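Local atomic coordinates of replication initiation and membrane attachment protein (Geobacillus stearothermophilus 10, PDB entry 5WTN), a protein that takes part in bacterial DNA replication as a tetrameric primosome component, probably helping to initiate and restart replication at the membrane. Residues T31-G39 against L124-V132. Sequence-based numbering, arbitrary orientation.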
loop_
_atom_site.group_PDB
_atom_site.type_symbol
_atom_site.label_atom_id
_atom_site.label_comp_id
_atom_site.label_asym_id
_atom_site.label_seq_id
_atom_site.Cartn_x
_atom_site.Cartn_y
_atom_site.Cartn_z
ATOM N N THR A 31 -13.741 1.365 4.929
ATOM C CA THR A 31 -14.144 0.486 5.994
ATOM C C THR A 31 -14.735 1.230 7.167
ATOM O O THR A 31 -15.656 0.716 7.802
ATOM C CB THR A 31 -12.990 -0.354 6.476
ATOM O OG1 THR A 31 -12.300 -0.891 5.341
ATOM C CG2 THR A 31 -13.502 -1.488 7.349
ATOM N N LEU A 32 -14.178 2.400 7.487
ATOM C CA LEU A 32 -14.610 3.128 8.679
ATOM C C LEU A 32 -15.614 4.254 8.507
ATOM O O LEU A 32 -16.223 4.687 9.477
ATOM C CB LEU A 32 -13.402 3.646 9.439
ATOM C CG LEU A 32 -12.325 2.597 9.668
ATOM C CD1 LEU A 32 -11.182 3.242 10.407
ATOM C CD2 LEU A 32 -12.880 1.437 10.457
ATOM N N LEU A 33 -15.814 4.722 7.289
ATOM C CA LEU A 33 -16.586 5.958 7.091
ATOM C C LEU A 33 -17.792 5.681 6.207
ATOM O O LEU A 33 -18.933 6.022 6.529
ATOM C CB LEU A 33 -15.724 7.105 6.546
ATOM C CG LEU A 33 -14.633 7.680 7.453
ATOM C CD1 LEU A 33 -13.990 8.859 6.763
ATOM C CD2 LEU A 33 -15.179 8.069 8.808
ATOM N N TYR A 34 -17.502 5.131 5.040
ATOM C CA TYR A 34 -18.536 4.679 4.147
ATOM C C TYR A 34 -19.312 3.460 4.608
ATOM O O TYR A 34 -20.505 3.385 4.370
ATOM C CB TYR A 34 -17.931 4.399 2.794
ATOM C CG TYR A 34 -17.691 5.643 2.001
ATOM C CD1 TYR A 34 -16.599 6.438 2.250
ATOM C CD2 TYR A 34 -18.551 6.008 0.973
ATOM C CE1 TYR A 34 -16.371 7.576 1.500
ATOM C CE2 TYR A 34 -18.321 7.135 0.219
ATOM C CZ TYR A 34 -17.233 7.916 0.492
ATOM O OH TYR A 34 -17.013 9.036 -0.251
ATOM N N GLN A 35 -18.650 2.498 5.239
ATOM C CA GLN A 35 -19.332 1.243 5.562
ATOM C C GLN A 35 -20.521 1.403 6.479
ATOM O O GLN A 35 -21.543 0.812 6.219
ATOM C CB GLN A 35 -18.387 0.189 6.119
ATOM C CG GLN A 35 -18.953 -1.225 6.038
ATOM C CD GLN A 35 -18.102 -2.229 6.802
ATOM O OE1 GLN A 35 -18.460 -3.405 6.946
ATOM N NE2 GLN A 35 -16.969 -1.779 7.280
ATOM N N PRO A 36 -20.398 2.204 7.555
ATOM C CA PRO A 36 -21.615 2.397 8.362
ATOM C C PRO A 36 -22.808 2.942 7.561
ATOM O O PRO A 36 -23.953 2.629 7.880
ATOM C CB PRO A 36 -21.173 3.407 9.408
ATOM C CG PRO A 36 -19.733 3.096 9.602
ATOM C CD PRO A 36 -19.212 2.769 8.227
ATOM N N LEU A 37 -22.553 3.736 6.530
ATOM C CA LEU A 37 -23.642 4.253 5.738
ATOM C C LEU A 37 -24.199 3.228 4.736
ATOM O O LEU A 37 -25.414 3.062 4.646
ATOM C CB LEU A 37 -23.233 5.557 5.052
ATOM C CG LEU A 37 -22.862 6.730 5.986
ATOM C CD1 LEU A 37 -22.817 8.053 5.224
ATOM C CD2 LEU A 37 -23.801 6.832 7.169
ATOM N N ILE A 38 -23.334 2.561 3.969
ATOM C CA ILE A 38 -23.807 1.705 2.876
ATOM C C ILE A 38 -23.953 0.214 3.213
ATOM O O ILE A 38 -24.597 -0.563 2.460
ATOM C CB ILE A 38 -22.904 1.846 1.642
ATOM C CG1 ILE A 38 -21.520 1.255 1.911
ATOM C CG2 ILE A 38 -22.784 3.313 1.236
ATOM C CD1 ILE A 38 -20.628 1.245 0.676
ATOM N N GLY A 39 -23.369 -0.171 4.345
ATOM C CA GLY A 39 -23.428 -1.531 4.832
ATOM C C GLY A 39 -22.283 -2.388 4.336
ATOM O O GLY A 39 -21.626 -2.058 3.346
ATOM N N LEU A 124 -23.097 13.695 4.668
ATOM C CA LEU A 124 -22.428 12.464 5.068
ATOM C C LEU A 124 -22.037 12.457 6.524
ATOM O O LEU A 124 -22.216 11.461 7.198
ATOM C CB LEU A 124 -21.210 12.203 4.185
ATOM C CG LEU A 124 -21.592 11.956 2.728
ATOM C CD1 LEU A 124 -20.375 11.751 1.830
ATOM C CD2 LEU A 124 -22.515 10.759 2.668
ATOM N N SER A 125 -21.502 13.571 7.005
ATOM C CA SER A 125 -21.136 13.696 8.405
ATOM C C SER A 125 -22.337 13.503 9.324
ATOM O O SER A 125 -22.254 12.729 10.267
ATOM C CB SER A 125 -20.498 15.053 8.653
ATOM O OG SER A 125 -21.293 16.051 8.039
ATOM N N VAL A 126 -23.460 14.174 9.075
ATOM C CA VAL A 126 -24.562 13.992 10.023
ATOM C C VAL A 126 -25.158 12.576 9.971
ATOM O O VAL A 126 -25.405 11.975 11.014
ATOM C CB VAL A 126 -25.604 15.190 10.136
ATOM C CG1 VAL A 126 -25.154 16.412 9.379
ATOM C CG2 VAL A 126 -27.011 14.761 9.771
ATOM N N PHE A 127 -25.329 12.019 8.778
ATOM C CA PHE A 127 -25.653 10.600 8.681
ATOM C C PHE A 127 -24.707 9.707 9.476
ATOM O O PHE A 127 -25.148 8.846 10.228
ATOM C CB PHE A 127 -25.649 10.144 7.243
ATOM C CG PHE A 127 -26.826 10.613 6.467
ATOM C CD1 PHE A 127 -28.087 10.604 7.025
ATOM C CD2 PHE A 127 -26.670 11.079 5.169
ATOM C CE1 PHE A 127 -29.171 11.036 6.309
ATOM C CE2 PHE A 127 -27.751 11.521 4.447
ATOM C CZ PHE A 127 -29.001 11.498 5.014
ATOM N N LEU A 128 -23.406 9.899 9.312
ATOM C CA LEU A 128 -22.459 9.036 9.991
ATOM C C LEU A 128 -22.570 9.120 11.522
ATOM O O LEU A 128 -22.527 8.091 12.207
ATOM C CB LEU A 128 -21.032 9.296 9.509
ATOM C CG LEU A 128 -20.030 8.328 10.143
ATOM C CD1 LEU A 128 -20.224 6.921 9.645
ATOM C CD2 LEU A 128 -18.621 8.753 9.920
ATOM N N ARG A 129 -22.720 10.337 12.053
ATOM C CA ARG A 129 -22.884 10.540 13.495
ATOM C C ARG A 129 -24.028 9.696 14.048
ATOM O O ARG A 129 -23.851 8.974 15.032
ATOM C CB ARG A 129 -23.130 12.022 13.818
ATOM C CG ARG A 129 -22.757 12.445 15.240
ATOM C CD ARG A 129 -22.987 13.929 15.464
ATOM N NE ARG A 129 -22.368 14.750 14.423
ATOM C CZ ARG A 129 -23.001 15.697 13.713
ATOM N NH1 ARG A 129 -24.289 15.967 13.950
ATOM N NH2 ARG A 129 -22.349 16.386 12.764
ATOM N N ARG A 130 -25.188 9.782 13.396
ATOM C CA ARG A 130 -26.395 9.072 13.814
ATOM C C ARG A 130 -26.203 7.577 13.804
ATOM O O ARG A 130 -26.654 6.884 14.695
ATOM C CB ARG A 130 -27.584 9.439 12.912
ATOM C CG ARG A 130 -28.771 8.457 12.961
ATOM C CD ARG A 130 -29.426 8.419 14.339
ATOM N NE ARG A 130 -30.309 7.262 14.522
ATOM C CZ ARG A 130 -30.984 7.018 15.643
ATOM N NH1 ARG A 130 -30.873 7.852 16.670
ATOM N NH2 ARG A 130 -31.768 5.951 15.739
ATOM N N GLN A 131 -25.557 7.067 12.759
ATOM C CA GLN A 131 -25.457 5.622 12.549
ATOM C C GLN A 131 -24.343 4.955 13.354
ATOM O O GLN A 131 -24.336 3.736 13.528
ATOM C CB GLN A 131 -25.279 5.313 11.061
ATOM C CG GLN A 131 -24.745 3.919 10.774
ATOM C CD GLN A 131 -25.832 2.862 10.804
ATOM O OE1 GLN A 131 -25.575 1.699 11.115
ATOM N NE2 GLN A 131 -27.056 3.263 10.478
ATOM N N VAL A 132 -23.404 5.758 13.837
ATOM C CA VAL A 132 -22.265 5.255 14.573
ATOM C C VAL A 132 -22.223 5.694 16.035
ATOM O O VAL A 132 -21.521 5.098 16.861
ATOM C CB VAL A 132 -20.994 5.695 13.819
ATOM C CG1 VAL A 132 -20.082 6.561 14.677
ATOM C CG2 VAL A 132 -20.287 4.491 13.215
#
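P36 and L37, near the end of helix 24-38, pack against L128 and Q131 of helix 122-132. The two helical segments cross at 77°, and their axes come within 9.4 Å. The first segment has a pi-type turn at 31-34 and a kink at P36 and L37. The proline nitrogen has no hydrogen to give to the turn before, and N of L37 makes only a weak bond to O of Y34. No hydrogen bond joins the segments.

L37 has the most surface covered. CD1 of L37 touches CD2 of L124 at 3.7 Å. CD2 of L37 lies 3.8 Å from CB of F127 and also rests on the backbone N of L128. L128 touches L33, P36 and L37. Its CG stands anti to the backbone N (chi1 -176°), which carries both methyls toward helix 24-38. CD1 of L128 lies 3.6 Å from CB of P36 and also touches the backbone O of L33. CD2 of L128 meets CD2 of L33 at 3.7 Å. Toward the end of the second segment, CG of P36 meets CG2 of V132 at 3.9 Å. With CG anti to the backbone N (chi1 162°), Q131 sets CG against P36, 3.3 Å from the proline's backbone O and 3.9 Å from its CB. Replacing Q131 by alanine removes CG, and P36 would probably lose apolar cover on that side, with a gap opened there.

Around the pair, L140 of helix 134-143 touches both L33 and L128, and F118 touches L33, L124 and L128. A68 of the second subunit packs on P36. The contact is thus a largely buried helix-helix crossing, held by apolar side-chain packing and continued into the tetramer interface.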